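Local coordinates for tRNA (cytosine(38)-C(5))-methyltransferase (Schizosaccharomyces pombe, PDB 6FDF), which methylates carbon 5 of cytosine 38 in the anticodon loop of tRNA(Asp), using S-adenosyl-L-methionine as methyl donor, at residues D204-E209 with R279-R284. Residues are numbered along the deposited sequence; the frame is centred on the assembly and turned at random.
Sequences DYLEIE and RYFTAR
Glu-207 reaches across to Thr-282, the N-cap residue of helix 283-289, and so ties an irregular loop to the start of that helix. Both belong to the part of this C5-methyltransferase that carries the small three-stranded sheet, away from the bound S-adenosylhomocysteine. The one hydrogen bond between the segments runs from Thr-282 OG1 to Glu-207 OE2 at 2.8 Å, meeting the carboxylate on its anti side, 23° out of plane. OE2 also forms a salt bridge with Arg-210, so two partners hold the group. A glutamine in its place would probably weaken this grip and leave Arg-210 without its countercharge.

The aliphatic start of Arg-284 also packs against the carboxylate: its CB lies 3.6 Å from Glu-207 OE2, and the two side chains cross at about a right angle. The Arg-284 chain is bent at chi2 and chi3, and its NH2 is hydrogen-bonded to the carbonyl oxygen of Leu-296.

A second, apolar patch centres on Leu-206, whose CD2 sits at the edge of the Phe-281 ring, 3.8 Å from CE1. Leu-206 CD2 also approaches the Arg-279 guanidinium obliquely, 3.9 Å from Arg-279 NH2. That guanidinium is salt-bridged to Glu-285 and makes a cation-pi contact with Trp-212, while Arg-279 NH1 donates to Tyr-280 O over 3.1 Å, with an N-H...O angle of 143°.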
# COMPACT_ATOMS: atom_id res chain seq x y z
N ASP A 204 -5.47 -18.27 7.96
CA ASP A 204 -6.04 -17.28 8.87
C ASP A 204 -6.70 -16.12 8.14
O ASP A 204 -7.39 -15.32 8.78
CB ASP A 204 -4.95 -16.76 9.82
CG ASP A 204 -4.42 -17.84 10.74
OD1 ASP A 204 -5.22 -18.43 11.50
OD2 ASP A 204 -3.20 -18.10 10.71
N TYR A 205 -6.49 -16.00 6.83
CA TYR A 205 -7.05 -14.92 6.04
C TYR A 205 -8.09 -15.40 5.04
O TYR A 205 -8.77 -14.56 4.43
CB TYR A 205 -5.92 -14.18 5.30
CG TYR A 205 -4.94 -13.53 6.24
CD1 TYR A 205 -3.98 -14.28 6.91
CD2 TYR A 205 -4.97 -12.16 6.47
CE1 TYR A 205 -3.09 -13.69 7.79
CE2 TYR A 205 -4.07 -11.56 7.34
CZ TYR A 205 -3.14 -12.33 8.00
OH TYR A 205 -2.25 -11.74 8.86
N LEU A 206 -8.23 -16.71 4.84
CA LEU A 206 -9.09 -17.21 3.78
C LEU A 206 -10.57 -17.04 4.13
O LEU A 206 -10.97 -17.13 5.29
CB LEU A 206 -8.80 -18.69 3.51
CG LEU A 206 -7.41 -19.05 2.99
CD1 LEU A 206 -7.26 -20.56 2.81
CD2 LEU A 206 -7.11 -18.31 1.69
N GLU A 207 -11.37 -16.81 3.09
CA GLU A 207 -12.80 -16.99 3.22
C GLU A 207 -13.10 -18.48 3.23
O GLU A 207 -12.31 -19.30 2.75
CB GLU A 207 -13.54 -16.31 2.07
CG GLU A 207 -13.42 -14.79 2.09
CD GLU A 207 -14.27 -14.13 1.02
OE1 GLU A 207 -15.42 -13.72 1.32
OE2 GLU A 207 -13.80 -14.02 -0.13
N ILE A 208 -14.26 -18.85 3.74
CA ILE A 208 -14.57 -20.27 3.78
C ILE A 208 -15.90 -20.58 3.14
O ILE A 208 -16.84 -19.77 3.12
CB ILE A 208 -14.59 -20.84 5.22
CG1 ILE A 208 -15.86 -20.37 5.94
CG2 ILE A 208 -13.35 -20.44 5.97
CD1 ILE A 208 -15.71 -19.03 6.59
N GLU A 209 -15.94 -21.79 2.58
CA GLU A 209 -17.13 -22.37 1.97
C GLU A 209 -17.86 -21.37 1.10
O GLU A 209 -19.06 -21.16 1.23
CB GLU A 209 -18.02 -22.95 3.06
CG GLU A 209 -17.35 -24.09 3.83
CD GLU A 209 -18.24 -24.70 4.89
OE1 GLU A 209 -19.38 -24.22 5.06
OE2 GLU A 209 -17.81 -25.67 5.54
N ARG A 279 -6.89 -21.86 -7.29
CA ARG A 279 -7.72 -20.68 -7.46
C ARG A 279 -6.92 -19.43 -7.11
O ARG A 279 -5.94 -19.49 -6.37
CB ARG A 279 -8.99 -20.74 -6.59
CG ARG A 279 -8.76 -20.62 -5.08
CD ARG A 279 -10.11 -20.43 -4.38
NE ARG A 279 -10.07 -20.45 -2.92
CZ ARG A 279 -9.83 -19.37 -2.16
NH1 ARG A 279 -9.57 -18.20 -2.73
NH2 ARG A 279 -9.83 -19.48 -0.84
N TYR A 280 -7.36 -18.29 -7.66
CA TYR A 280 -6.85 -17.01 -7.20
C TYR A 280 -7.39 -16.72 -5.80
O TYR A 280 -8.46 -17.19 -5.41
CB TYR A 280 -7.27 -15.89 -8.16
CG TYR A 280 -6.77 -16.11 -9.57
CD1 TYR A 280 -5.42 -15.90 -9.88
CD2 TYR A 280 -7.62 -16.52 -10.58
CE1 TYR A 280 -4.94 -16.11 -11.16
CE2 TYR A 280 -7.15 -16.72 -11.87
CZ TYR A 280 -5.81 -16.51 -12.16
OH TYR A 280 -5.34 -16.71 -13.44
N PHE A 281 -6.63 -15.94 -5.03
CA PHE A 281 -7.20 -15.32 -3.85
C PHE A 281 -8.33 -14.40 -4.27
O PHE A 281 -8.25 -13.73 -5.30
CB PHE A 281 -6.14 -14.54 -3.07
CG PHE A 281 -5.12 -15.42 -2.40
CD1 PHE A 281 -5.40 -16.05 -1.20
CD2 PHE A 281 -3.87 -15.61 -2.97
CE1 PHE A 281 -4.46 -16.86 -0.59
CE2 PHE A 281 -2.93 -16.42 -2.36
CZ PHE A 281 -3.22 -17.05 -1.17
N THR A 282 -9.40 -14.36 -3.47
CA THR A 282 -10.46 -13.40 -3.72
C THR A 282 -9.97 -12.00 -3.36
O THR A 282 -8.99 -11.83 -2.62
CB THR A 282 -11.70 -13.75 -2.90
OG1 THR A 282 -11.48 -13.42 -1.53
CG2 THR A 282 -12.03 -15.23 -3.02
N ALA A 283 -10.67 -10.98 -3.87
CA ALA A 283 -10.29 -9.62 -3.52
C ALA A 283 -10.43 -9.36 -2.03
O ALA A 283 -9.63 -8.62 -1.45
CB ALA A 283 -11.11 -8.60 -4.32
N ARG A 284 -11.42 -9.99 -1.39
CA ARG A 284 -11.55 -9.88 0.06
C ARG A 284 -10.33 -10.47 0.77
O ARG A 284 -9.84 -9.90 1.76
CB ARG A 284 -12.83 -10.58 0.54
CG ARG A 284 -12.92 -10.70 2.06
CD ARG A 284 -13.07 -9.32 2.70
NE ARG A 284 -14.28 -8.65 2.27
CZ ARG A 284 -14.52 -7.35 2.46
NH1 ARG A 284 -13.61 -6.60 3.08
NH2 ARG A 284 -15.66 -6.82 2.04